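Local atomic coordinates of rhizavidin (Rhizobium etli, PDB entry 3EW1), a protein that binds biotin with high affinity as a dimer of the avidin family. Residues B[91-103]-B[113-125]. Residues are numbered along the deposited sequence; the frame is centred on the assembly and turned at random. Where two conformers were deposited one is given.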
loop_
_atom_site.group_PDB
_atom_site.type_symbol
_atom_site.label_atom_id
_atom_site.label_comp_id
_atom_site.label_asym_id
_atom_site.label_seq_id
_atom_site.Cartn_x
_atom_site.Cartn_y
_atom_site.Cartn_z
ATOM N N VAL B 91 7.406 17.076 -10.805
ATOM C CA VAL B 91 7.961 17.213 -12.131
ATOM C C VAL B 91 9.384 17.748 -12.002
ATOM O O VAL B 91 9.636 18.626 -11.172
ATOM C CB VAL B 91 7.075 18.167 -12.965
ATOM C CG1 VAL B 91 7.706 18.467 -14.322
ATOM C CG2 VAL B 91 5.724 17.557 -13.202
ATOM N N ASN B 92 10.294 17.190 -12.793
ATOM C CA ASN B 92 11.625 17.773 -12.981
ATOM C C ASN B 92 12.173 17.448 -14.363
ATOM O O ASN B 92 11.890 16.379 -14.920
ATOM C CB ASN B 92 12.602 17.320 -11.889
ATOM C CG ASN B 92 13.132 15.907 -12.108
ATOM O OD1 ASN B 92 14.337 15.670 -11.997
ATOM N ND2 ASN B 92 12.235 14.962 -12.414
ATOM N N GLY B 93 12.951 18.373 -14.918
ATOM C CA GLY B 93 13.570 18.173 -16.234
ATOM C C GLY B 93 12.566 17.688 -17.277
ATOM O O GLY B 93 12.886 16.818 -18.097
ATOM N N ASN B 94 11.349 18.234 -17.241
ATOM C CA ASN B 94 10.295 17.863 -18.186
ATOM C C ASN B 94 9.812 16.378 -18.102
ATOM O O ASN B 94 9.242 15.841 -19.051
ATOM C CB ASN B 94 10.718 18.212 -19.619
ATOM C CG ASN B 94 9.545 18.664 -20.480
ATOM O OD1 ASN B 94 9.083 17.917 -21.354
ATOM N ND2 ASN B 94 9.037 19.881 -20.224
ATOM N N ASN B 95 10.024 15.737 -16.961
ATOM C CA ASN B 95 9.522 14.387 -16.762
ATOM C C ASN B 95 8.910 14.302 -15.370
ATOM O O ASN B 95 9.371 14.947 -14.448
ATOM C CB ASN B 95 10.657 13.355 -16.894
ATOM C CG ASN B 95 10.146 11.921 -17.247
ATOM O OD1 ASN B 95 9.211 11.760 -18.045
ATOM N ND2 ASN B 95 10.777 10.889 -16.656
ATOM N N THR B 96 7.867 13.497 -15.233
ATOM C CA THR B 96 7.279 13.209 -13.934
ATOM C C THR B 96 8.116 12.142 -13.196
ATOM O O THR B 96 8.650 11.230 -13.820
ATOM C CB THR B 96 5.869 12.661 -14.133
ATOM O OG1 THR B 96 5.194 13.513 -15.073
ATOM C CG2 THR B 96 5.107 12.673 -12.834
ATOM N N GLU B 97 8.233 12.274 -11.880
ATOM C CA GLU B 97 8.937 11.266 -11.060
ATOM C C GLU B 97 8.133 11.047 -9.789
ATOM O O GLU B 97 7.360 11.926 -9.366
ATOM C CB GLU B 97 10.396 11.663 -10.735
ATOM C CG GLU B 97 10.546 12.950 -9.921
ATOM C CD GLU B 97 12.012 13.356 -9.614
ATOM O OE1 GLU B 97 12.182 14.374 -8.885
ATOM O OE2 GLU B 97 12.980 12.688 -10.091
ATOM N N ILE B 98 8.269 9.859 -9.202
ATOM C CA ILE B 98 7.640 9.629 -7.909
ATOM C C ILE B 98 8.736 9.419 -6.896
ATOM O O ILE B 98 9.554 8.524 -7.059
ATOM C CB ILE B 98 6.720 8.389 -7.961
ATOM C CG1 ILE B 98 5.674 8.550 -9.079
ATOM C CG2 ILE B 98 6.008 8.151 -6.615
ATOM C CD1 ILE B 98 4.808 7.287 -9.382
ATOM N N VAL B 99 8.774 10.264 -5.878
ATOM C CA VAL B 99 9.789 10.217 -4.838
ATOM C C VAL B 99 9.181 9.496 -3.647
ATOM O O VAL B 99 8.112 9.890 -3.138
ATOM C CB VAL B 99 10.237 11.643 -4.407
ATOM C CG1 VAL B 99 11.233 11.565 -3.242
ATOM C CG2 VAL B 99 10.878 12.402 -5.581
ATOM N N THR B 100 9.847 8.422 -3.217
ATOM C CA THR B 100 9.283 7.544 -2.175
ATOM C C THR B 100 10.271 7.145 -1.074
ATOM O O THR B 100 11.488 7.128 -1.297
ATOM C CB THR B 100 8.757 6.197 -2.766
ATOM O OG1 THR B 100 9.843 5.363 -3.158
ATOM C CG2 THR B 100 7.771 6.365 -3.902
ATOM N N SER B 101 9.730 6.812 0.103
ATOM C CA SER B 101 10.424 6.016 1.165
ATOM C C SER B 101 9.753 4.705 1.191
ATOM O O SER B 101 8.547 4.648 0.956
ATOM C CB SER B 101 10.227 6.663 2.532
ATOM O OG SER B 101 10.913 7.929 2.530
ATOM N N TRP B 102 10.526 3.658 1.497
ATOM C CA TRP B 102 9.962 2.301 1.608
ATOM C C TRP B 102 10.426 1.630 2.867
ATOM O O TRP B 102 11.483 1.945 3.445
ATOM C CB TRP B 102 10.266 1.446 0.373
ATOM C CG TRP B 102 11.729 1.314 -0.054
ATOM C CD1 TRP B 102 12.369 1.980 -1.081
ATOM C CD2 TRP B 102 12.712 0.415 0.509
ATOM N NE1 TRP B 102 13.683 1.569 -1.161
ATOM C CE2 TRP B 102 13.920 0.613 -0.204
ATOM C CE3 TRP B 102 12.697 -0.501 1.561
ATOM C CZ2 TRP B 102 15.095 -0.080 0.098
ATOM C CZ3 TRP B 102 13.875 -1.204 1.862
ATOM C CH2 TRP B 102 15.052 -0.989 1.136
ATOM N N ASN B 103 9.568 0.698 3.298
ATOM C CA ASN B 103 9.867 -0.277 4.328
ATOM C C ASN B 103 9.758 -1.667 3.721
ATOM O O ASN B 103 8.891 -1.915 2.908
ATOM C CB ASN B 103 8.896 -0.131 5.502
ATOM C CG ASN B 103 9.187 1.116 6.336
ATOM O OD1 ASN B 103 10.354 1.368 6.711
ATOM N ND2 ASN B 103 8.142 1.858 6.695
ATOM N N ALA B 113 11.843 -8.559 10.776
ATOM C CA ALA B 113 12.525 -7.266 10.882
ATOM C C ALA B 113 12.068 -6.348 9.769
ATOM O O ALA B 113 11.489 -6.799 8.792
ATOM C CB ALA B 113 14.030 -7.439 10.800
ATOM N N ILE B 114 12.339 -5.062 9.939
ATOM C CA ILE B 114 11.994 -4.068 8.925
ATOM C C ILE B 114 13.285 -3.378 8.436
ATOM O O ILE B 114 14.080 -2.905 9.243
ATOM C CB ILE B 114 11.012 -3.000 9.490
ATOM C CG1 ILE B 114 9.818 -3.612 10.242
ATOM C CG2 ILE B 114 10.607 -1.985 8.397
ATOM C CD1 ILE B 114 9.022 -4.658 9.566
ATOM N N GLU B 115 13.496 -3.324 7.124
ATOM C CA GLU B 115 14.585 -2.551 6.519
ATOM C C GLU B 115 13.968 -1.275 5.867
ATOM O O GLU B 115 12.834 -1.297 5.441
ATOM C CB GLU B 115 15.294 -3.419 5.482
ATOM C CG GLU B 115 16.270 -2.727 4.572
ATOM C CD GLU B 115 17.700 -2.771 5.079
ATOM O OE1 GLU B 115 17.921 -2.594 6.301
ATOM O OE2 GLU B 115 18.608 -2.976 4.241
ATOM N N GLN B 116 14.709 -0.174 5.809
ATOM C CA GLN B 116 14.185 1.079 5.247
ATOM C C GLN B 116 15.054 1.588 4.141
ATOM O O GLN B 116 16.258 1.339 4.132
ATOM C CB GLN B 116 14.139 2.159 6.315
ATOM C CG GLN B 116 13.414 1.744 7.585
ATOM C CD GLN B 116 13.158 2.921 8.488
ATOM O OE1 GLN B 116 14.054 3.730 8.727
ATOM N NE2 GLN B 116 11.932 3.042 8.978
ATOM N N GLY B 117 14.442 2.328 3.220
ATOM C CA GLY B 117 15.181 2.910 2.095
ATOM C C GLY B 117 14.401 3.963 1.337
ATOM O O GLY B 117 13.330 4.376 1.746
ATOM N N GLN B 118 14.962 4.391 0.218
ATOM C CA GLN B 118 14.318 5.357 -0.641
ATOM C C GLN B 118 14.436 4.927 -2.082
ATOM O O GLN B 118 15.492 4.435 -2.505
ATOM C CB GLN B 118 14.994 6.716 -0.509
ATOM C CG GLN B 118 14.741 7.450 0.784
ATOM C CD GLN B 118 16.034 8.035 1.314
ATOM O OE1 GLN B 118 16.327 9.225 1.136
ATOM N NE2 GLN B 118 16.849 7.180 1.929
ATOM N N ASP B 119 13.372 5.156 -2.852
ATOM C CA ASP B 119 13.377 4.904 -4.295
ATOM C C ASP B 119 12.761 6.118 -4.958
ATOM O O ASP B 119 11.792 6.665 -4.447
ATOM C CB ASP B 119 12.467 3.735 -4.677
ATOM C CG ASP B 119 13.089 2.393 -4.480
ATOM O OD1 ASP B 119 14.276 2.271 -4.135
ATOM O OD2 ASP B 119 12.344 1.408 -4.667
ATOM N N THR B 120 13.301 6.499 -6.117
ATOM C CA THR B 120 12.681 7.501 -6.972
ATOM C C THR B 120 12.449 6.886 -8.340
ATOM O O THR B 120 13.400 6.410 -8.974
ATOM C CB THR B 120 13.580 8.766 -7.099
ATOM O OG1 THR B 120 13.682 9.366 -5.812
ATOM C CG2 THR B 120 12.992 9.807 -8.108
ATOM N N PHE B 121 11.194 6.943 -8.795
ATOM C CA PHE B 121 10.747 6.351 -10.044
ATOM C C PHE B 121 10.612 7.426 -11.113
ATOM O O PHE B 121 9.933 8.402 -10.864
ATOM C CB PHE B 121 9.363 5.688 -9.819
ATOM C CG PHE B 121 9.406 4.482 -8.927
ATOM C CD1 PHE B 121 9.320 4.607 -7.525
ATOM C CD2 PHE B 121 9.599 3.235 -9.460
ATOM C CE1 PHE B 121 9.357 3.467 -6.674
ATOM C CE2 PHE B 121 9.627 2.085 -8.597
ATOM C CZ PHE B 121 9.547 2.248 -7.229
ATOM N N GLN B 122 11.188 7.189 -12.300
ATOM C CA GLN B 122 10.998 8.082 -13.445
ATOM C C GLN B 122 9.934 7.537 -14.381
ATOM O O GLN B 122 9.886 6.313 -14.639
ATOM C CB GLN B 122 12.304 8.195 -14.253
ATOM C CG GLN B 122 13.458 8.671 -13.440
ATOM C CD GLN B 122 13.259 10.043 -12.829
ATOM O OE1 GLN B 122 12.725 10.956 -13.461
ATOM N NE2 GLN B 122 13.697 10.198 -11.592
ATOM N N TYR B 123 9.094 8.423 -14.914
ATOM C CA TYR B 123 8.101 8.050 -15.888
ATOM C C TYR B 123 8.800 7.523 -17.133
ATOM O O TYR B 123 9.814 8.102 -17.576
ATOM C CB TYR B 123 7.202 9.255 -16.224
ATOM C CG TYR B 123 6.279 9.002 -17.368
ATOM C CD1 TYR B 123 6.606 9.429 -18.661
ATOM C CD2 TYR B 123 5.091 8.289 -17.183
ATOM C CE1 TYR B 123 5.769 9.189 -19.724
ATOM C CE2 TYR B 123 4.236 8.026 -18.244
ATOM C CZ TYR B 123 4.583 8.469 -19.524
ATOM O OH TYR B 123 3.716 8.218 -20.601
ATOM N N VAL B 124 8.253 6.441 -17.693
ATOM C CA VAL B 124 8.751 5.808 -18.914
ATOM C C VAL B 124 7.685 5.898 -20.014
ATOM O O VAL B 124 6.613 5.332 -19.878
ATOM C CB VAL B 124 9.109 4.320 -18.607
ATOM C CG1 VAL B 124 9.428 3.541 -19.874
ATOM C CG2 VAL B 124 10.242 4.254 -17.610
ATOM N N PRO B 125 7.979 6.609 -21.132
ATOM C CA PRO B 125 7.012 6.738 -22.225
ATOM C C PRO B 125 6.774 5.401 -22.930
ATOM O O PRO B 125 7.690 4.580 -23.003
ATOM C CB PRO B 125 7.700 7.719 -23.196
ATOM C CG PRO B 125 8.834 8.315 -22.422
ATOM C CD PRO B 125 9.242 7.315 -21.416
HETATM O O HOH W 1 13.312 8.611 -2.933
HETATM O O HOH W 2 16.711 1.930 -2.462
#
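Strands 95-103 and 113-124 pair antiparallel, with Ile98-Phe121, Thr100-Asp119 and Trp102-Gly117 as hydrogen-bonded pairs; Trp102 N donates to Gly117 O at 2.9 Å. Trp102 lays its indole across the neighbouring strand: CG sits between its backbone N and carbonyl carbon (chi1 54°), and Gly117 CA lies over one face of the six-membered ring, 3.7 Å from its centroid, a CH-pi contact with no room for a CB. Trp102 NE1 also makes a weak hydrogen bond to Asp119 OD1 (3.1 Å), the ring and carboxylate planes being 56° apart. An alanine in place of Trp102 would probably uncover Gly117 and leave Asp119 OD1 without this donor, though Gln22 would still hold that oxygen. Asp119 O is gripped twice, by Thr100 N and by Thr100 OG1 at 2.7 Å. On the other face of the sheet, Glu97 and Gln122 run side by side, Gln122 NE2 reaching the anti lone pair of Glu97 OE2 at 3.0 Å, while Glu97 OE1 takes a bond from Gln90. Near the turn end of the pairing, the side-chain ND2 of Asn95 makes a nearly straight bond (171°) to Tyr123 O. The strands form the last hairpin of the eight-stranded avidin barrel, whose interior holds the biotin site; Asp119, a biotin-binding residue, faces it beside Asn21.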